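Local coordinates for protein sulfite dehydrogenase (PDB 2XTS) that oxidises protein-bound sulfur in the Sox pathway, as the molybdenum-cofactor chain of the molybdohaem sulfane dehydrogenase SoxCD, at residues Y246-P251 against V367-G372; M126-A131 against A357-R362; F117-A122 against W260-K265. All coordinates share one frame; numbering follows the deposited sequence.

Contact 1: residues Y246-P251 against V367-G372; sequences YTDLMP and VYHNNG. With CO (cobalt (II) ion), chain G; 2MO (molybdenum (IV)oxide), chain F.
The oxygen of water 2 is gripped twice: it binds the cobalt ion CO at 2.1 Å and donates a hydrogen bond of 2.6 Å to D248 OD1. Water 1, also a cobalt ligand, donates to Y246 O at 2.8 Å, so the two waters tie residues 246-251 to the metal without any direct bond from this segment. H369 NE2 binds the same ion from the other segment, and E219 OE1 and T259 O bind it too. D248 CG lies anti to its carbonyl carbon (chi1 -47°), which brings OD2 to 3.3 Å from H369 CD2; OD2 has its own hydrogen bond, to T259 OG1. Two tyrosines cross close by. The backbone N of Y246 donates to Y368 OH at 3.2 Å along an almost straight line (177°). Y246 CA sits over the Y368 ring in a CH-pi contact, offset toward the rim, while V367 CG1 lies over the centre of the opposite face. The rings themselves meet obliquely, planes 37° apart, with Y246 CD1 3.5 Å from Y368 CE1. In the sulfite oxidase family a tyrosine stands at an oxo group of the molybdenum centre, and the position of Y246 is consistent with that role: its OH donates to 2MO OT2 over 2.5 Å, a short bond with the oxygen at the ring's edge, in plane. Y368 lies behind this tyrosine as a second-shell residue, accepting from its backbone N and placing OH over the rim of one ring face. T247 O reaches the edge of the Y368 ring, 3.4 Å from CE2. Strand 248-249 pairs with strand 255-257, and T247 OG1 meets the OH of Y82 on the cytochrome chain.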
loop_
_atom_site.group_PDB
_atom_site.type_symbol
_atom_site.label_atom_id
_atom_site.label_comp_id
_atom_site.label_asym_id
_atom_site.label_seq_id
_atom_site.Cartn_x
_atom_site.Cartn_y
_atom_site.Cartn_z
ATOM N N TYR A 246 12.883 -25.976 7.637
ATOM C CA TYR A 246 13.786 -24.998 7.008
ATOM C C TYR A 246 15.218 -25.532 6.973
ATOM O O TYR A 246 16.200 -24.804 7.080
ATOM C CB TYR A 246 13.623 -23.575 7.584
ATOM C CG TYR A 246 12.159 -23.240 7.638
ATOM C CD1 TYR A 246 11.457 -22.927 6.491
ATOM C CD2 TYR A 246 11.453 -23.362 8.821
ATOM C CE1 TYR A 246 10.065 -22.686 6.541
ATOM C CE2 TYR A 246 10.089 -23.145 8.878
ATOM C CZ TYR A 246 9.400 -22.830 7.760
ATOM O OH TYR A 246 8.035 -22.687 7.878
ATOM N N THR A 247 15.300 -26.839 6.725
ATOM C CA THR A 247 16.512 -27.541 6.342
ATOM C C THR A 247 16.175 -28.297 5.080
ATOM O O THR A 247 15.030 -28.712 4.893
ATOM C CB THR A 247 16.996 -28.507 7.429
ATOM O OG1 THR A 247 15.922 -29.395 7.777
ATOM C CG2 THR A 247 17.446 -27.755 8.670
ATOM N N ASP A 248 17.151 -28.473 4.200
ATOM C CA ASP A 248 16.875 -28.765 2.784
ATOM C C ASP A 248 17.595 -30.077 2.415
ATOM O O ASP A 248 18.828 -30.112 2.240
ATOM C CB ASP A 248 17.392 -27.625 1.897
ATOM C CG ASP A 248 17.007 -26.243 2.392
ATOM O OD1 ASP A 248 16.039 -26.126 3.163
ATOM O OD2 ASP A 248 17.725 -25.284 1.997
ATOM N N LEU A 249 16.839 -31.165 2.319
ATOM C CA LEU A 249 17.400 -32.491 2.147
ATOM C C LEU A 249 17.990 -32.627 0.751
ATOM O O LEU A 249 17.351 -32.251 -0.244
ATOM C CB LEU A 249 16.334 -33.559 2.404
ATOM C CG LEU A 249 16.752 -35.026 2.415
ATOM C CD1 LEU A 249 17.673 -35.308 3.585
ATOM C CD2 LEU A 249 15.541 -35.907 2.467
ATOM N N MET A 250 19.213 -33.175 0.689
ATOM C CA MET A 250 20.015 -33.298 -0.536
ATOM C C MET A 250 20.098 -34.761 -0.973
ATOM O O MET A 250 19.719 -35.652 -0.228
ATOM C CB MET A 250 21.384 -32.697 -0.297
ATOM C CG MET A 250 21.313 -31.228 0.063
ATOM S SD MET A 250 20.895 -30.166 -1.331
ATOM C CE MET A 250 22.440 -30.152 -2.262
ATOM N N PRO A 251 20.627 -35.034 -2.187
ATOM C CA PRO A 251 20.596 -36.396 -2.732
ATOM C C PRO A 251 21.293 -37.451 -1.889
ATOM O O PRO A 251 20.879 -38.614 -1.950
ATOM C CB PRO A 251 21.256 -36.243 -4.109
ATOM C CG PRO A 251 20.870 -34.835 -4.510
ATOM C CD PRO A 251 20.996 -34.055 -3.229
ATOM N N VAL A 367 12.329 -29.420 -0.608
ATOM C CA VAL A 367 11.141 -28.795 0.011
ATOM C C VAL A 367 11.093 -27.265 -0.168
ATOM O O VAL A 367 10.079 -26.723 -0.573
ATOM C CB VAL A 367 10.916 -29.200 1.507
ATOM C CG1 VAL A 367 9.706 -28.510 2.083
ATOM C CG2 VAL A 367 10.768 -30.727 1.667
ATOM N N TYR A 368 12.222 -26.611 0.078
ATOM C CA TYR A 368 12.320 -25.168 0.166
ATOM C C TYR A 368 13.178 -24.645 -1.008
ATOM O O TYR A 368 13.814 -25.418 -1.744
ATOM C CB TYR A 368 12.983 -24.800 1.500
ATOM C CG TYR A 368 12.265 -25.364 2.706
ATOM C CD1 TYR A 368 11.042 -24.835 3.126
ATOM C CD2 TYR A 368 12.783 -26.427 3.418
ATOM C CE1 TYR A 368 10.380 -25.336 4.233
ATOM C CE2 TYR A 368 12.101 -26.948 4.506
ATOM C CZ TYR A 368 10.907 -26.401 4.912
ATOM O OH TYR A 368 10.301 -26.888 6.048
ATOM N N HIS A 369 13.218 -23.320 -1.150
ATOM C CA HIS A 369 14.146 -22.650 -2.052
ATOM C C HIS A 369 14.022 -23.054 -3.523
ATOM O O HIS A 369 15.007 -23.127 -4.242
ATOM C CB HIS A 369 15.586 -22.773 -1.555
ATOM C CG HIS A 369 15.792 -22.149 -0.208
ATOM N ND1 HIS A 369 15.920 -20.785 -0.028
ATOM C CD2 HIS A 369 15.896 -22.699 1.027
ATOM C CE1 HIS A 369 16.049 -20.524 1.265
ATOM N NE2 HIS A 369 16.052 -21.668 1.929
ATOM N N ASN A 370 12.792 -23.277 -3.982
ATOM C CA ASN A 370 12.552 -23.486 -5.405
ATOM C C ASN A 370 12.432 -22.168 -6.152
ATOM O O ASN A 370 11.349 -21.591 -6.256
ATOM C CB ASN A 370 11.299 -24.324 -5.619
ATOM C CG ASN A 370 11.095 -24.661 -7.078
ATOM O OD1 ASN A 370 11.904 -24.255 -7.940
ATOM N ND2 ASN A 370 10.026 -25.396 -7.380
ATOM N N ASN A 371 13.551 -21.726 -6.709
ATOM C CA ASN A 371 13.544 -20.531 -7.545
ATOM C C ASN A 371 13.631 -20.851 -9.039
ATOM O O ASN A 371 13.973 -19.980 -9.831
ATOM C CB ASN A 371 14.616 -19.516 -7.139
ATOM C CG ASN A 371 16.024 -20.031 -7.280
ATOM O OD1 ASN A 371 16.328 -21.183 -6.964
ATOM N ND2 ASN A 371 16.918 -19.152 -7.748
ATOM N N GLY A 372 13.294 -22.075 -9.437
ATOM C CA GLY A 372 13.387 -22.469 -10.831
ATOM C C GLY A 372 12.480 -21.665 -11.757
ATOM O O GLY A 372 11.414 -21.192 -11.386
HETATM CO CO CO G . 16.378 -22.001 4.031
HETATM MO MO 2MO F . 7.493 -19.719 5.656
HETATM O OT1 2MO F . 9.273 -19.623 5.451
HETATM O OT2 2MO F . 6.854 -21.547 5.949
HETATM O O HOH W 1 16.903 -22.330 6.094
HETATM O O HOH W 2 15.196 -23.763 4.015
#

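Contact 2: residues M126-A131 against A357-R362; sequences MEWGGA and ALRAIR
Polar contact comes from the bent arm of R359. Its chain turns at chi3 (-67°) so that NH1 donates to W128 O over 2.8 Å, nearly straight at 167°. The oxygen lies in the guanidinium plane, but the donor stands 46° above the plane of the carbonyl, not on a lone pair. The same NH1 forms a salt bridge with E388, and NH2 another with D356, so this charge is shared among several partners. R362, extended from CG to NE, crosses the indole at about a right angle, and NH1 comes to 3.4 Å from W128 CZ2 at the ring edge, near its plane. That guanidinium is held elsewhere, by H369 O and, through NE, by E155 of the cytochrome chain, while L358 CD2 covers one of its faces.

Apolar contact is edge-on. The benzo rim of W128 lies against the side of the helix: CZ3 lies 3.8 Å from L358 CB and 4.0 Å from R359 CG. W128 NE1 is satisfied by Y368 O, which is likely to limit the rotation of the ring.

Backbone shape presents these groups. W128 sits in a type I beta turn from E127 to G130, closed by a weak bond of G130 N to E127 O. Turn and helix 355-362 belong to different domains, and a tryptophan edge laid against L358, R359 and R362 joins the molybdopterin-binding domain to the dimerisation domain of this sulfite oxidase-type fold.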
loop_
_atom_site.group_PDB
_atom_site.type_symbol
_atom_site.label_atom_id
_atom_site.label_comp_id
_atom_site.label_asym_id
_atom_site.label_seq_id
_atom_site.Cartn_x
_atom_site.Cartn_y
_atom_site.Cartn_z
ATOM N N MET A 126 5.812 -27.118 -3.593
ATOM C CA MET A 126 4.946 -28.179 -4.130
ATOM C C MET A 126 5.267 -28.493 -5.586
ATOM O O MET A 126 4.780 -29.486 -6.123
ATOM C CB MET A 126 3.445 -27.839 -3.976
ATOM C CG MET A 126 2.890 -26.799 -4.939
ATOM S SD MET A 126 3.447 -25.108 -4.683
ATOM C CE MET A 126 2.633 -24.688 -3.115
ATOM N N GLU A 127 6.022 -27.612 -6.238
ATOM C CA GLU A 127 6.437 -27.766 -7.646
ATOM C C GLU A 127 7.815 -28.385 -7.819
ATOM O O GLU A 127 8.286 -28.526 -8.939
ATOM C CB GLU A 127 6.390 -26.414 -8.365
ATOM C CG GLU A 127 5.043 -25.710 -8.307
ATOM C CD GLU A 127 4.007 -26.389 -9.153
ATOM O OE1 GLU A 127 4.212 -26.406 -10.391
ATOM O OE2 GLU A 127 2.982 -26.860 -8.602
ATOM N N TRP A 128 8.457 -28.805 -6.735
ATOM C CA TRP A 128 9.783 -29.410 -6.856
ATOM C C TRP A 128 9.756 -30.665 -7.720
ATOM O O TRP A 128 10.706 -30.943 -8.443
ATOM C CB TRP A 128 10.364 -29.773 -5.494
ATOM C CG TRP A 128 11.271 -28.728 -4.914
ATOM C CD1 TRP A 128 11.132 -28.109 -3.701
ATOM C CD2 TRP A 128 12.484 -28.233 -5.487
ATOM N NE1 TRP A 128 12.196 -27.265 -3.481
ATOM C CE2 TRP A 128 13.028 -27.312 -4.573
ATOM C CE3 TRP A 128 13.164 -28.471 -6.684
ATOM C CZ2 TRP A 128 14.219 -26.643 -4.811
ATOM C CZ3 TRP A 128 14.347 -27.798 -6.912
ATOM C CH2 TRP A 128 14.866 -26.902 -5.981
ATOM N N GLY A 129 8.684 -31.432 -7.612
ATOM C CA GLY A 129 8.598 -32.744 -8.238
ATOM C C GLY A 129 7.742 -32.773 -9.482
ATOM O O GLY A 129 7.441 -33.860 -9.992
ATOM N N GLY A 130 7.330 -31.612 -9.982
ATOM C CA GLY A 130 6.452 -31.551 -11.149
ATOM C C GLY A 130 5.585 -30.323 -11.142
ATOM O O GLY A 130 5.871 -29.356 -10.452
ATOM N N ALA A 131 4.568 -30.311 -11.990
ATOM C CA ALA A 131 3.606 -29.223 -12.105
ATOM C C ALA A 131 2.336 -29.667 -11.400
ATOM O O ALA A 131 1.723 -30.660 -11.798
ATOM C CB ALA A 131 3.349 -28.936 -13.557
ATOM N N ALA A 357 18.032 -27.579 -13.733
ATOM C CA ALA A 357 19.378 -27.242 -13.258
ATOM C C ALA A 357 19.459 -27.351 -11.731
ATOM O O ALA A 357 20.464 -27.804 -11.177
ATOM C CB ALA A 357 19.815 -25.841 -13.731
ATOM N N LEU A 358 18.407 -26.903 -11.063
ATOM C CA LEU A 358 18.336 -27.044 -9.604
ATOM C C LEU A 358 18.299 -28.497 -9.161
ATOM O O LEU A 358 19.056 -28.891 -8.273
ATOM C CB LEU A 358 17.140 -26.298 -9.046
ATOM C CG LEU A 358 17.283 -24.778 -8.982
ATOM C CD1 LEU A 358 15.907 -24.165 -8.782
ATOM C CD2 LEU A 358 18.206 -24.383 -7.876
ATOM N N ARG A 359 17.432 -29.284 -9.783
ATOM C CA ARG A 359 17.270 -30.695 -9.417
ATOM C C ARG A 359 18.517 -31.535 -9.728
ATOM O O ARG A 359 18.797 -32.485 -9.009
ATOM C CB ARG A 359 16.029 -31.304 -10.069
ATOM C CG ARG A 359 14.755 -30.761 -9.526
ATOM C CD ARG A 359 13.531 -31.490 -9.986
ATOM N NE ARG A 359 13.262 -31.347 -11.412
ATOM C CZ ARG A 359 12.098 -31.036 -11.977
ATOM N NH1 ARG A 359 11.010 -30.803 -11.255
ATOM N NH2 ARG A 359 12.025 -30.971 -13.296
ATOM N N ALA A 360 19.314 -31.126 -10.711
ATOM C CA ALA A 360 20.561 -31.837 -11.021
ATOM C C ALA A 360 21.504 -31.801 -9.827
ATOM O O ALA A 360 22.315 -32.710 -9.644
ATOM C CB ALA A 360 21.226 -31.224 -12.271
ATOM N N ILE A 361 21.443 -30.726 -9.045
ATOM C CA ILE A 361 22.287 -30.553 -7.866
ATOM C C ILE A 361 21.610 -31.031 -6.588
ATOM O O ILE A 361 22.237 -31.656 -5.743
ATOM C CB ILE A 361 22.704 -29.071 -7.719
ATOM C CG1 ILE A 361 23.518 -28.648 -8.950
ATOM C CG2 ILE A 361 23.507 -28.848 -6.439
ATOM C CD1 ILE A 361 23.818 -27.198 -9.024
ATOM N N ARG A 362 20.330 -30.712 -6.436
ATOM C CA ARG A 362 19.631 -30.928 -5.164
ATOM C C ARG A 362 18.716 -32.126 -5.094
ATOM O O ARG A 362 18.239 -32.455 -4.020
ATOM C CB ARG A 362 18.753 -29.725 -4.870
ATOM C CG ARG A 362 19.491 -28.421 -4.746
ATOM C CD ARG A 362 18.529 -27.315 -4.500
ATOM N NE ARG A 362 19.077 -25.990 -4.554
ATOM C CZ ARG A 362 18.362 -24.919 -4.263
ATOM N NH1 ARG A 362 17.103 -25.056 -3.833
ATOM N NH2 ARG A 362 18.882 -23.718 -4.428
#

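Contact 3: residues F117-A122 against W260-K265; sequences FCECAA and WVMDAK. With 2MO (molybdenum (IV)oxide), chain F; MTE (phosphonic acidmono-(2-amino-5,6-dimercapto-4-oxo-3,7,8a,9,10,10a-hexahydro-4H-8-oxa-1,3,9,10-tetraaza-anthracen-7-ylmethyl)ester), chain E.
C120 binds the molybdenum through SG, 2.4 Å from 2MO MO, alongside the two dithiolene sulfurs S1' and S2' of MTE, the one-cysteine, one-dithiolene coordination of the sulfite oxidase family, in its molybdopterin-binding domain. The next residue helps too: A121 N donates to 2MO OT1 at 3.0 Å. Behind this loop M262, its chain bent at chi2 and chi3, brings CE to 3.4 Å from E119 OE1, 3.7 Å from C120 O and 4.0 Å from A121 CA. M262 CB meets the edge of the F117 ring. E119 runs extended, CG anti to the backbone N (chi1 -176°), and each carboxylate oxygen is held: OE1 takes a bond from water 3, which also donates to D263 O, and one from W291 NE1, while OE2 receives N123 ND2 and K265. An alanine at E119 would remove the carboxylate and would probably leave K265 without its salt bridge and the methyl of M262 less closely packed behind the cysteine loop. K265, extended throughout, meets N370 O as well, and its NZ donates over 2.8 Å to E119 OE2, on the syn lone pair, within a salt bridge.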
loop_
_atom_site.group_PDB
_atom_site.type_symbol
_atom_site.label_atom_id
_atom_site.label_comp_id
_atom_site.label_asym_id
_atom_site.label_seq_id
_atom_site.Cartn_x
_atom_site.Cartn_y
_atom_site.Cartn_z
ATOM N N PHE A 117 10.746 -7.722 0.158
ATOM C CA PHE A 117 9.878 -8.844 -0.038
ATOM C C PHE A 117 10.045 -9.859 1.092
ATOM O O PHE A 117 11.165 -10.150 1.547
ATOM C CB PHE A 117 10.119 -9.527 -1.413
ATOM C CG PHE A 117 11.414 -10.315 -1.523
ATOM C CD1 PHE A 117 11.518 -11.611 -1.018
ATOM C CD2 PHE A 117 12.528 -9.758 -2.129
ATOM C CE1 PHE A 117 12.701 -12.321 -1.117
ATOM C CE2 PHE A 117 13.685 -10.459 -2.205
ATOM C CZ PHE A 117 13.786 -11.734 -1.688
ATOM N N CYS A 118 8.907 -10.409 1.519
ATOM C CA CYS A 118 8.851 -11.525 2.459
ATOM C C CYS A 118 8.369 -12.723 1.661
ATOM O O CYS A 118 7.211 -12.745 1.265
ATOM C CB CYS A 118 7.878 -11.213 3.590
ATOM S SG CYS A 118 7.701 -12.549 4.782
ATOM N N GLU A 119 9.281 -13.646 1.335
ATOM C CA GLU A 119 8.955 -14.835 0.566
ATOM C C GLU A 119 9.093 -16.045 1.474
ATOM O O GLU A 119 10.159 -16.292 2.038
ATOM C CB GLU A 119 9.829 -15.000 -0.668
ATOM C CG GLU A 119 9.406 -16.186 -1.509
ATOM C CD GLU A 119 10.241 -16.437 -2.750
ATOM O OE1 GLU A 119 11.391 -15.940 -2.835
ATOM O OE2 GLU A 119 9.710 -17.176 -3.621
ATOM N N CYS A 120 8.019 -16.804 1.620
ATOM C CA CYS A 120 8.117 -18.050 2.383
ATOM C C CYS A 120 9.148 -18.977 1.721
ATOM O O CYS A 120 9.205 -19.098 0.516
ATOM C CB CYS A 120 6.766 -18.731 2.408
ATOM S SG CYS A 120 6.724 -20.220 3.453
ATOM N N ALA A 121 9.957 -19.622 2.551
ATOM C CA ALA A 121 10.938 -20.578 2.087
ATOM C C ALA A 121 10.302 -21.632 1.197
ATOM O O ALA A 121 10.960 -22.155 0.275
ATOM C CB ALA A 121 11.589 -21.263 3.278
ATOM N N ALA A 122 9.048 -21.966 1.510
ATOM C CA ALA A 122 8.287 -23.010 0.824
ATOM C C ALA A 122 7.597 -22.555 -0.461
ATOM O O ALA A 122 6.887 -23.342 -1.067
ATOM C CB ALA A 122 7.282 -23.650 1.794
ATOM N N TRP A 260 19.589 -19.272 4.551
ATOM C CA TRP A 260 18.876 -18.070 4.918
ATOM C C TRP A 260 18.432 -17.262 3.705
ATOM O O TRP A 260 17.292 -16.795 3.645
ATOM C CB TRP A 260 19.745 -17.212 5.837
ATOM C CG TRP A 260 20.113 -17.893 7.118
ATOM C CD1 TRP A 260 19.298 -18.611 7.924
ATOM C CD2 TRP A 260 21.397 -17.875 7.760
ATOM N NE1 TRP A 260 19.995 -19.074 9.021
ATOM C CE2 TRP A 260 21.286 -18.626 8.948
ATOM C CE3 TRP A 260 22.636 -17.333 7.422
ATOM C CZ2 TRP A 260 22.368 -18.822 9.813
ATOM C CZ3 TRP A 260 23.712 -17.543 8.285
ATOM C CH2 TRP A 260 23.568 -18.272 9.460
ATOM N N VAL A 261 19.317 -17.037 2.744
ATOM C CA VAL A 261 18.996 -16.123 1.647
ATOM C C VAL A 261 18.088 -16.769 0.607
ATOM O O VAL A 261 18.160 -17.973 0.326
ATOM C CB VAL A 261 20.232 -15.453 0.958
ATOM C CG1 VAL A 261 19.835 -14.123 0.300
ATOM C CG2 VAL A 261 21.326 -15.149 1.920
ATOM N N MET A 262 17.200 -15.939 0.071
ATOM C CA MET A 262 16.328 -16.301 -1.033
ATOM C C MET A 262 17.004 -15.853 -2.339
ATOM O O MET A 262 17.328 -14.683 -2.519
ATOM C CB MET A 262 14.955 -15.650 -0.856
ATOM C CG MET A 262 14.249 -16.011 0.434
ATOM S SD MET A 262 13.966 -17.793 0.615
ATOM C CE MET A 262 12.597 -18.045 -0.513
ATOM N N ASP A 263 17.187 -16.776 -3.272
ATOM C CA ASP A 263 17.912 -16.476 -4.502
ATOM C C ASP A 263 17.021 -15.817 -5.574
ATOM O O ASP A 263 15.785 -15.844 -5.501
ATOM C CB ASP A 263 18.538 -17.762 -5.054
ATOM C CG ASP A 263 19.623 -18.339 -4.155
ATOM O OD1 ASP A 263 20.346 -17.573 -3.485
ATOM O OD2 ASP A 263 19.756 -19.577 -4.148
ATOM N N ALA A 264 17.667 -15.253 -6.594
ATOM C CA ALA A 264 16.965 -14.540 -7.656
ATOM C C ALA A 264 15.899 -15.400 -8.292
ATOM O O ALA A 264 16.121 -16.570 -8.612
ATOM C CB ALA A 264 17.945 -14.039 -8.717
ATOM N N LYS A 265 14.739 -14.784 -8.515
ATOM C CA LYS A 265 13.572 -15.499 -8.934
ATOM C C LYS A 265 12.669 -14.560 -9.728
ATOM O O LYS A 265 12.743 -13.350 -9.600
ATOM C CB LYS A 265 12.851 -16.001 -7.678
ATOM C CG LYS A 265 11.748 -16.988 -7.899
ATOM C CD LYS A 265 11.374 -17.644 -6.582
ATOM C CE LYS A 265 10.140 -18.499 -6.681
ATOM N NZ LYS A 265 9.877 -19.263 -5.425
HETATM MO MO 2MO F . 7.493 -19.719 5.656
HETATM O OT1 2MO F . 9.273 -19.623 5.451
HETATM O OT2 2MO F . 6.854 -21.547 5.949
HETATM N N1 MTE E . 6.283 -15.608 13.365
HETATM C C2 MTE E . 5.642 -16.232 14.346
HETATM N N2 MTE E . 5.709 -15.719 15.594
HETATM N N3 MTE E . 4.909 -17.341 14.132
HETATM C C4 MTE E . 4.788 -17.913 12.899
HETATM O O4 MTE E . 4.080 -18.934 12.782
HETATM N N5 MTE E . 5.523 -17.820 10.502
HETATM C C6 MTE E . 6.697 -17.419 9.760
HETATM C C7 MTE E . 6.994 -15.929 9.793
HETATM N N8 MTE E . 6.970 -15.448 11.150
HETATM C C9 MTE E . 5.486 -17.305 11.785
HETATM C C10 MTE E . 6.269 -16.101 12.089
HETATM C "C1'" MTE E . 6.673 -17.880 8.314
HETATM S "S1'" MTE E . 6.972 -19.569 7.962
HETATM C "C2'" MTE E . 6.509 -17.010 7.290
HETATM S "S2'" MTE E . 6.663 -17.490 5.646
HETATM C "C3'" MTE E . 6.220 -15.556 7.596
HETATM O "O3'" MTE E . 6.030 -15.267 8.991
HETATM C "C4'" MTE E . 4.940 -15.125 6.904
HETATM O "O4'" MTE E . 4.719 -13.726 7.130
HETATM P P MTE E . 3.231 -13.199 6.848
HETATM O O1P MTE E . 3.087 -13.530 5.332
HETATM O O2P MTE E . 2.237 -13.985 7.639
HETATM O O3P MTE E . 3.287 -11.730 7.093
HETATM O O HOH W 3 13.728 -17.030 -3.982
#

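Contacts 1 and 3 both reach the molybdenum centre, Y246 on OT2 and A121 on OT1, with their own centres about 11 Å apart. They are sewn together by N371 ND2 to A264 O at 2.8 Å and N370 O to K265 NZ at 2.9 Å. Contact 2 lies about 9 Å centre to centre from contact 1 and away from the molybdenum and haem sites, yet it is hydrogen-bonded to the segment carrying H369: R362 NH1 is 2.9 Å from H369 O and W128 NE1 3.0 Å from Y368 O. Residues 367-372 are thus the common element, touching both neighbours and carrying a cobalt ligand.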